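Local coordinates for acetyl xylan esterase (Paenibacillus sp. R4, PDB 6AGQ), which probably hydrolyses acetyl esters, releasing acetyl groups from acetylated xylan as a cold-active esterase of a psychrophilic soil bacterium, at residues A42-V47 with C169-V174; V75-E80 with G84-L89; R163-V168 with S177-Y182. One frame throughout, in Å; residues are numbered along the deposited sequence.

Interaction 1 of 3, residues A42-V47 with C169-V174; sequences AQVNLV and CSREEV
Val44 and Arg171 approach from opposite directions, and the closest point is where the CG2 methyl of Val44 stands 3.7 Å from NH1 of Arg171. A second, slacker touch joins CB of Ala42 to NH2 of Arg171 at 4.0 Å. Both methyls come to the guanidinium obliquely. Bends at chi2 (-62°) and chi3 (92°) turn that group back beside Ser170, and there two bonds fix it side-on: NH2 and NE both bond to OG of Ser170, over 2.9 Å for NH2 and a longer 3.2 Å for NE, with the oxygen at the guanidinium edge and almost in its plane. Strand 43-46 is an outermost strand of the alpha/beta-hydrolase sheet within this chain, paired with strand 55-63, and segment 169-174 carries the end of helix 153-170 into a type I turn from Arg171 to Val174. Phe167 of that helix packs against both Ala42 and Val44. Beyond these touches the contact is loose: all three touching residues are partly exposed, Gln43 points away, and only 91 Å² is buried in total. Replacing Arg171 by an alanine would probably leave the Ala42 and Val44 methyls to Phe167 and deprive OG of Ser170 of two donors.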
loop_
_atom_site.group_PDB
_atom_site.type_symbol
_atom_site.label_atom_id
_atom_site.label_comp_id
_atom_site.label_asym_id
_atom_site.label_seq_id
_atom_site.Cartn_x
_atom_site.Cartn_y
_atom_site.Cartn_z
ATOM N N ALA A 42 0.055 37.353 -31.762
ATOM C CA ALA A 42 0.322 37.644 -30.350
ATOM C C ALA A 42 -0.579 38.770 -29.761
ATOM O O ALA A 42 -0.656 39.853 -30.305
ATOM C CB ALA A 42 1.787 37.990 -30.153
ATOM N N GLN A 43 -1.290 38.468 -28.680
ATOM C CA GLN A 43 -1.959 39.475 -27.883
ATOM C C GLN A 43 -1.258 39.455 -26.522
ATOM O O GLN A 43 -0.910 38.393 -25.965
ATOM C CB GLN A 43 -3.455 39.219 -27.720
ATOM C CG GLN A 43 -4.296 39.091 -29.012
ATOM C CD GLN A 43 -5.708 38.516 -28.740
ATOM O OE1 GLN A 43 -6.048 37.416 -29.198
ATOM N NE2 GLN A 43 -6.524 39.256 -27.962
ATOM N N VAL A 44 -1.010 40.633 -25.996
ATOM C CA VAL A 44 -0.407 40.774 -24.712
ATOM C C VAL A 44 -1.274 41.730 -23.847
ATOM O O VAL A 44 -1.869 42.658 -24.350
ATOM C CB VAL A 44 1.010 41.230 -24.984
ATOM C CG1 VAL A 44 1.691 41.616 -23.725
ATOM C CG2 VAL A 44 1.792 40.116 -25.685
ATOM N N ASN A 45 -1.299 41.542 -22.550
ATOM C CA ASN A 45 -2.151 42.357 -21.646
ATOM C C ASN A 45 -1.449 42.493 -20.271
ATOM O O ASN A 45 -1.231 41.495 -19.608
ATOM C CB ASN A 45 -3.485 41.592 -21.526
ATOM C CG ASN A 45 -4.359 42.055 -20.403
ATOM O OD1 ASN A 45 -4.244 43.172 -19.917
ATOM N ND2 ASN A 45 -5.282 41.191 -20.000
ATOM N N LEU A 46 -1.088 43.699 -19.857
ATOM C CA LEU A 46 -0.378 43.906 -18.591
ATOM C C LEU A 46 -1.289 43.551 -17.421
ATOM O O LEU A 46 -2.463 43.920 -17.410
ATOM C CB LEU A 46 0.072 45.341 -18.460
ATOM C CG LEU A 46 1.000 45.786 -17.349
ATOM C CD1 LEU A 46 2.379 45.172 -17.520
ATOM C CD2 LEU A 46 1.148 47.317 -17.430
ATOM N N VAL A 47 -0.761 42.783 -16.473
ATOM C CA VAL A 47 -1.463 42.503 -15.241
ATOM C C VAL A 47 -1.276 43.707 -14.324
ATOM O O VAL A 47 -0.126 44.039 -13.957
ATOM C CB VAL A 47 -0.964 41.213 -14.547
ATOM C CG1 VAL A 47 -1.585 41.119 -13.147
ATOM C CG2 VAL A 47 -1.348 39.994 -15.391
ATOM N N CYS A 169 11.224 36.104 -29.553
ATOM C CA CYS A 169 12.053 36.849 -30.539
ATOM C C CYS A 169 11.334 38.066 -31.146
ATOM O O CYS A 169 11.958 39.066 -31.469
ATOM C CB CYS A 169 12.544 35.945 -31.652
ATOM S SG CYS A 169 13.798 34.831 -31.023
ATOM N N SER A 170 10.017 37.980 -31.256
ATOM C CA SER A 170 9.215 39.180 -31.575
ATOM C C SER A 170 9.190 40.301 -30.509
ATOM O O SER A 170 8.763 41.419 -30.836
ATOM C CB SER A 170 7.777 38.782 -31.886
ATOM O OG SER A 170 7.064 38.555 -30.672
ATOM N N ARG A 171 9.610 40.053 -29.261
ATOM C CA ARG A 171 9.675 41.142 -28.253
ATOM C C ARG A 171 10.892 41.998 -28.540
ATOM O O ARG A 171 11.989 41.495 -28.694
ATOM C CB ARG A 171 9.721 40.619 -26.803
ATOM C CG ARG A 171 8.608 39.631 -26.421
ATOM C CD ARG A 171 7.204 40.245 -26.523
ATOM N NE ARG A 171 6.580 40.028 -27.830
ATOM C CZ ARG A 171 5.458 40.597 -28.277
ATOM N NH1 ARG A 171 4.771 41.431 -27.534
ATOM N NH2 ARG A 171 4.991 40.276 -29.477
ATOM N N GLU A 172 10.712 43.304 -28.636
ATOM C CA GLU A 172 11.823 44.167 -29.039
ATOM C C GLU A 172 12.924 44.253 -27.977
ATOM O O GLU A 172 14.092 44.320 -28.313
ATOM C CB GLU A 172 11.310 45.544 -29.462
ATOM C CG GLU A 172 10.471 45.460 -30.751
ATOM C CD GLU A 172 11.260 45.142 -32.046
ATOM O OE1 GLU A 172 12.524 45.303 -32.113
ATOM O OE2 GLU A 172 10.575 44.730 -33.025
ATOM N N GLU A 173 12.547 44.173 -26.706
ATOM C CA GLU A 173 13.511 44.168 -25.605
ATOM C C GLU A 173 14.385 42.901 -25.518
ATOM O O GLU A 173 15.450 42.938 -24.890
ATOM C CB GLU A 173 12.809 44.431 -24.253
ATOM C CG GLU A 173 11.864 43.330 -23.761
ATOM C CD GLU A 173 10.404 43.411 -24.293
ATOM O OE1 GLU A 173 10.130 44.203 -25.282
ATOM O OE2 GLU A 173 9.531 42.654 -23.737
ATOM N N VAL A 174 13.936 41.795 -26.139
ATOM C CA VAL A 174 14.645 40.533 -26.018
ATOM C C VAL A 174 15.867 40.458 -26.938
ATOM O O VAL A 174 15.827 40.896 -28.082
ATOM C CB VAL A 174 13.680 39.339 -26.208
ATOM C CG1 VAL A 174 14.435 38.055 -26.462
ATOM C CG2 VAL A 174 12.817 39.198 -24.936
#

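Interaction 2 of 3, residues V75-E80 with G84-L89; sequences VTPKGE and GSLPVL
Leu86 holds CG anti to its carbonyl carbon (chi1 -67°) and then runs on extended (chi2 -174°), which sends CD1 toward Thr76 and Pro77. That one methyl makes both of the close approaches: it lies 4.1 Å from CD of Pro77 and 4.2 Å from CB of Thr76. The proline ring and the leucine branch reach toward each other, whereas the threonine meets the methyl with its CB. The hydroxyl of Thr76 is engaged within its own segment, with OG1 donating to O of Pro77 over 3.0 Å from a position 48° out of the carbonyl plane. His81, in the connection between the segments, gives this same oxygen a second hydrogen bond through NE2. Strands 69-77 and 86-92 are not neighbours in the alpha/beta-hydrolase sheet, since strand 114-118 comes between them in the sheet order; a separation of 8.6 Å between CA of Thr76 and CA of Leu86 fits contact through side chains alone. Glu173 touches both Thr76 and Leu86, so its side chain links the two segments from outside them. Since what meets here is carbon against carbon, burying 86 Å², the attraction should come from dispersion and exclusion of water, with little directional demand on either partner.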
loop_
_atom_site.group_PDB
_atom_site.type_symbol
_atom_site.label_atom_id
_atom_site.label_comp_id
_atom_site.label_asym_id
_atom_site.label_seq_id
_atom_site.Cartn_x
_atom_site.Cartn_y
_atom_site.Cartn_z
ATOM N N VAL A 75 7.142 37.732 -18.350
ATOM C CA VAL A 75 7.582 38.508 -17.184
ATOM C C VAL A 75 8.919 39.162 -17.537
ATOM O O VAL A 75 9.849 38.492 -18.118
ATOM C CB VAL A 75 7.739 37.593 -15.934
ATOM C CG1 VAL A 75 8.240 38.363 -14.772
ATOM C CG2 VAL A 75 6.412 36.947 -15.533
ATOM N N THR A 76 9.030 40.453 -17.229
ATOM C CA THR A 76 10.332 41.189 -17.350
ATOM C C THR A 76 10.607 42.081 -16.132
ATOM O O THR A 76 9.651 42.503 -15.431
ATOM C CB THR A 76 10.415 42.098 -18.608
ATOM O OG1 THR A 76 9.714 43.302 -18.374
ATOM C CG2 THR A 76 9.808 41.447 -19.794
ATOM N N PRO A 77 11.905 42.373 -15.871
ATOM C CA PRO A 77 12.193 43.417 -14.891
ATOM C C PRO A 77 11.421 44.705 -15.236
ATOM O O PRO A 77 11.266 45.012 -16.413
ATOM C CB PRO A 77 13.680 43.658 -15.054
ATOM C CG PRO A 77 14.219 42.514 -15.859
ATOM C CD PRO A 77 13.088 42.047 -16.692
ATOM N N LYS A 78 10.872 45.412 -14.243
ATOM C CA LYS A 78 10.136 46.640 -14.542
ATOM C C LYS A 78 11.118 47.689 -15.107
ATOM O O LYS A 78 12.345 47.574 -14.947
ATOM C CB LYS A 78 9.414 47.203 -13.304
ATOM C CG LYS A 78 10.338 47.682 -12.181
ATOM C CD LYS A 78 9.702 48.811 -11.368
ATOM C CE LYS A 78 10.497 49.153 -10.108
ATOM N NZ LYS A 78 11.952 49.351 -10.394
ATOM N N GLY A 79 10.570 48.672 -15.795
ATOM C CA GLY A 79 11.338 49.854 -16.230
ATOM C C GLY A 79 11.747 49.749 -17.676
ATOM O O GLY A 79 11.290 48.865 -18.395
ATOM N N GLU A 80 12.605 50.673 -18.079
ATOM C CA GLU A 80 13.063 50.844 -19.446
ATOM C C GLU A 80 14.103 49.790 -19.786
ATOM O O GLU A 80 14.936 49.459 -18.948
ATOM C CB GLU A 80 13.715 52.237 -19.585
ATOM C CG GLU A 80 14.138 52.645 -21.012
ATOM C CD GLU A 80 15.573 52.265 -21.433
ATOM O OE1 GLU A 80 16.388 51.785 -20.604
ATOM O OE2 GLU A 80 15.893 52.459 -22.626
ATOM N N GLY A 84 16.738 44.663 -27.945
ATOM C CA GLY A 84 17.745 43.581 -28.025
ATOM C C GLY A 84 18.688 43.400 -26.845
ATOM O O GLY A 84 19.784 42.892 -27.043
ATOM N N SER A 85 18.268 43.772 -25.636
ATOM C CA SER A 85 19.150 43.793 -24.452
ATOM C C SER A 85 18.931 42.655 -23.421
ATOM O O SER A 85 19.882 42.229 -22.762
ATOM C CB SER A 85 19.050 45.137 -23.726
ATOM O OG SER A 85 17.753 45.341 -23.159
ATOM N N LEU A 86 17.713 42.156 -23.309
ATOM C CA LEU A 86 17.371 41.255 -22.234
ATOM C C LEU A 86 17.578 39.823 -22.664
ATOM O O LEU A 86 16.947 39.378 -23.642
ATOM C CB LEU A 86 15.891 41.412 -21.791
ATOM C CG LEU A 86 15.501 42.728 -21.133
ATOM C CD1 LEU A 86 14.080 42.658 -20.640
ATOM C CD2 LEU A 86 16.395 43.099 -19.965
ATOM N N PRO A 87 18.371 39.072 -21.907
ATOM C CA PRO A 87 18.322 37.608 -22.117
ATOM C C PRO A 87 16.949 37.018 -21.769
ATOM O O PRO A 87 16.113 37.702 -21.171
ATOM C CB PRO A 87 19.464 37.064 -21.234
ATOM C CG PRO A 87 19.879 38.189 -20.327
ATOM C CD PRO A 87 19.299 39.474 -20.834
ATOM N N VAL A 88 16.667 35.799 -22.214
ATOM C CA VAL A 88 15.319 35.263 -22.048
ATOM C C VAL A 88 15.331 33.770 -21.751
ATOM O O VAL A 88 16.105 33.041 -22.298
ATOM C CB VAL A 88 14.356 35.602 -23.232
ATOM C CG1 VAL A 88 14.735 34.939 -24.531
ATOM C CG2 VAL A 88 12.919 35.214 -22.934
ATOM N N LEU A 89 14.427 33.356 -20.866
ATOM C CA LEU A 89 14.227 31.978 -20.508
ATOM C C LEU A 89 12.796 31.530 -20.874
ATOM O O LEU A 89 11.771 32.183 -20.546
ATOM C CB LEU A 89 14.516 31.822 -19.026
ATOM C CG LEU A 89 14.638 30.386 -18.555
ATOM C CD1 LEU A 89 15.710 30.299 -17.497
ATOM C CD2 LEU A 89 13.297 29.838 -18.056
#

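Interaction 3 of 3, residues R163-V168 with S177-Y182; sequences RALDFV and SRIAVY
Leu165 puts its CD2 methyl against two side chains of the strand at once, meeting each at a different inclination. Toward Val181 the side chains run at about a right angle, and CD2 comes within 3.9 Å of CG1 of Val181. Toward Ile179 they cross obliquely, with CD2 4.2 Å from CG2 of Ile179. The bond from CA to CB of Leu165 is not aimed straight at the strand; chi1 of -48° and an extended chi2 of 169° bring CD2 to it. Ile179 and Val181 both point toward the helix, while Ala180 between them points away, the alternation of a beta strand. In the alpha/beta-hydrolase fold this joins the helix and second strand of a beta-alpha-beta crossover: helix 153-170 follows strand 114-118 and leads, past the intervening parallel strand 86-92, into strand 179-184. That strand ends in a GxSxG sequence around Ser185, consistent with the family's nucleophile elbow, and Val181 lies near it without touching. Val168 also points toward the strand, and its side chain rests on Val88. On the helix's flank, Leu165 touches Asp198 and Arg200, and Asp166 makes a salt bridge to Arg200.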
loop_
_atom_site.group_PDB
_atom_site.type_symbol
_atom_site.label_atom_id
_atom_site.label_comp_id
_atom_site.label_asym_id
_atom_site.label_seq_id
_atom_site.Cartn_x
_atom_site.Cartn_y
_atom_site.Cartn_z
ATOM N N ARG A 163 7.077 27.951 -31.673
ATOM C CA ARG A 163 6.393 29.226 -31.766
ATOM C C ARG A 163 6.519 30.090 -30.490
ATOM O O ARG A 163 6.470 31.320 -30.610
ATOM C CB ARG A 163 4.946 28.997 -32.203
ATOM C CG ARG A 163 4.894 28.513 -33.634
ATOM C CD ARG A 163 3.566 27.890 -33.977
ATOM N NE ARG A 163 2.547 28.912 -34.219
ATOM C CZ ARG A 163 2.400 29.624 -35.326
ATOM N NH1 ARG A 163 3.207 29.456 -36.399
ATOM N NH2 ARG A 163 1.397 30.504 -35.369
ATOM N N ALA A 164 6.729 29.496 -29.313
ATOM C CA ALA A 164 7.161 30.265 -28.139
ATOM C C ALA A 164 8.514 30.982 -28.348
ATOM O O ALA A 164 8.744 32.062 -27.858
ATOM C CB ALA A 164 7.218 29.381 -26.909
ATOM N N LEU A 165 9.421 30.382 -29.097
ATOM C CA LEU A 165 10.680 31.081 -29.437
ATOM C C LEU A 165 10.404 32.214 -30.430
ATOM O O LEU A 165 11.021 33.254 -30.305
ATOM C CB LEU A 165 11.709 30.147 -30.036
ATOM C CG LEU A 165 11.948 28.842 -29.286
ATOM C CD1 LEU A 165 12.793 27.880 -30.136
ATOM C CD2 LEU A 165 12.546 29.100 -27.910
ATOM N N ASP A 166 9.472 32.024 -31.382
ATOM C CA ASP A 166 8.982 33.123 -32.284
ATOM C C ASP A 166 8.382 34.252 -31.438
ATOM O O ASP A 166 8.568 35.410 -31.748
ATOM C CB ASP A 166 7.839 32.699 -33.299
ATOM C CG ASP A 166 8.245 31.579 -34.320
ATOM O OD1 ASP A 166 9.439 31.282 -34.477
ATOM O OD2 ASP A 166 7.330 30.995 -34.992
ATOM N N PHE A 167 7.604 33.915 -30.418
ATOM C CA PHE A 167 7.039 34.969 -29.553
ATOM C C PHE A 167 8.137 35.753 -28.830
ATOM O O PHE A 167 8.147 37.003 -28.909
ATOM C CB PHE A 167 6.058 34.459 -28.514
ATOM C CG PHE A 167 5.573 35.540 -27.560
ATOM C CD1 PHE A 167 4.568 36.422 -27.939
ATOM C CD2 PHE A 167 6.174 35.704 -26.280
ATOM C CE1 PHE A 167 4.159 37.434 -27.065
ATOM C CE2 PHE A 167 5.760 36.692 -25.392
ATOM C CZ PHE A 167 4.747 37.562 -25.777
ATOM N N VAL A 168 9.051 35.077 -28.134
ATOM C CA VAL A 168 10.041 35.851 -27.419
ATOM C C VAL A 168 10.911 36.650 -28.373
ATOM O O VAL A 168 11.293 37.776 -28.027
ATOM C CB VAL A 168 10.882 35.076 -26.365
ATOM C CG1 VAL A 168 9.968 34.535 -25.281
ATOM C CG2 VAL A 168 11.795 33.997 -26.939
ATOM N N SER A 177 19.993 36.270 -29.374
ATOM C CA SER A 177 21.189 35.433 -29.167
ATOM C C SER A 177 21.400 34.963 -27.689
ATOM O O SER A 177 22.395 34.296 -27.375
ATOM C CB SER A 177 22.423 36.165 -29.743
ATOM O OG SER A 177 22.794 37.243 -28.890
ATOM N N ARG A 178 20.479 35.290 -26.777
ATOM C CA ARG A 178 20.612 34.872 -25.397
ATOM C C ARG A 178 19.324 34.213 -24.904
ATOM O O ARG A 178 18.709 34.695 -23.967
ATOM C CB ARG A 178 21.077 36.086 -24.516
ATOM C CG ARG A 178 22.386 36.660 -25.045
ATOM C CD ARG A 178 22.916 37.836 -24.224
ATOM N NE ARG A 178 23.224 37.440 -22.870
ATOM C CZ ARG A 178 23.376 38.273 -21.849
ATOM N NH1 ARG A 178 23.299 39.593 -22.026
ATOM N NH2 ARG A 178 23.626 37.791 -20.636
ATOM N N ILE A 179 18.922 33.121 -25.553
ATOM C CA ILE A 179 17.722 32.366 -25.181
ATOM C C ILE A 179 18.074 31.017 -24.503
ATOM O O ILE A 179 18.891 30.257 -25.036
ATOM C CB ILE A 179 16.898 32.036 -26.418
ATOM C CG1 ILE A 179 16.448 33.311 -27.150
ATOM C CG2 ILE A 179 15.676 31.163 -26.077
ATOM C CD1 ILE A 179 15.899 32.989 -28.545
ATOM N N ALA A 180 17.453 30.731 -23.355
ATOM C CA ALA A 180 17.559 29.427 -22.720
ATOM C C ALA A 180 16.185 28.781 -22.649
ATOM O O ALA A 180 15.175 29.491 -22.550
ATOM C CB ALA A 180 18.145 29.535 -21.344
ATOM N N VAL A 181 16.162 27.458 -22.763
ATOM C CA VAL A 181 14.923 26.629 -22.712
ATOM C C VAL A 181 15.052 25.681 -21.526
ATOM O O VAL A 181 16.136 25.113 -21.310
ATOM C CB VAL A 181 14.603 25.905 -24.042
ATOM C CG1 VAL A 181 14.121 26.880 -25.122
ATOM C CG2 VAL A 181 15.792 25.162 -24.575
ATOM N N TYR A 182 13.996 25.591 -20.689
ATOM C CA TYR A 182 14.055 24.917 -19.379
ATOM C C TYR A 182 12.727 24.231 -19.098
ATOM O O TYR A 182 11.696 24.678 -19.541
ATOM C CB TYR A 182 14.406 25.913 -18.272
ATOM C CG TYR A 182 13.881 25.577 -16.918
ATOM C CD1 TYR A 182 14.356 24.455 -16.228
ATOM C CD2 TYR A 182 12.896 26.339 -16.317
ATOM C CE1 TYR A 182 13.820 24.055 -15.002
ATOM C CE2 TYR A 182 12.382 25.990 -15.075
ATOM C CZ TYR A 182 12.844 24.840 -14.424
ATOM O OH TYR A 182 12.344 24.445 -13.219
#

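The three contacts share one sheet, their centres 10 to 13 Å apart. Interactions 1 and 3 use the same helix, and Cys169 of interaction 1 reaches the strand of interaction 3, its SG 3.7 Å from CD1 of Ile179. The turn of interaction 1 meets interaction 2 through backbone: O of Glu173 lies 2.9 Å from N of Leu86, a probable hydrogen bond. Interactions 2 and 3 are joined across the neighbouring parallel strands 86-92 and 179-184, with N of Val88 and O of Arg178 2.9 Å apart, again probably bonded. Interaction 3, about 12 Å from the chain's centre, leads along strand 179-184 to the probable nucleophile elbow at Ser185; the centres of interactions 1 and 2 sit farther out, about 21 and 22 Å from that centre.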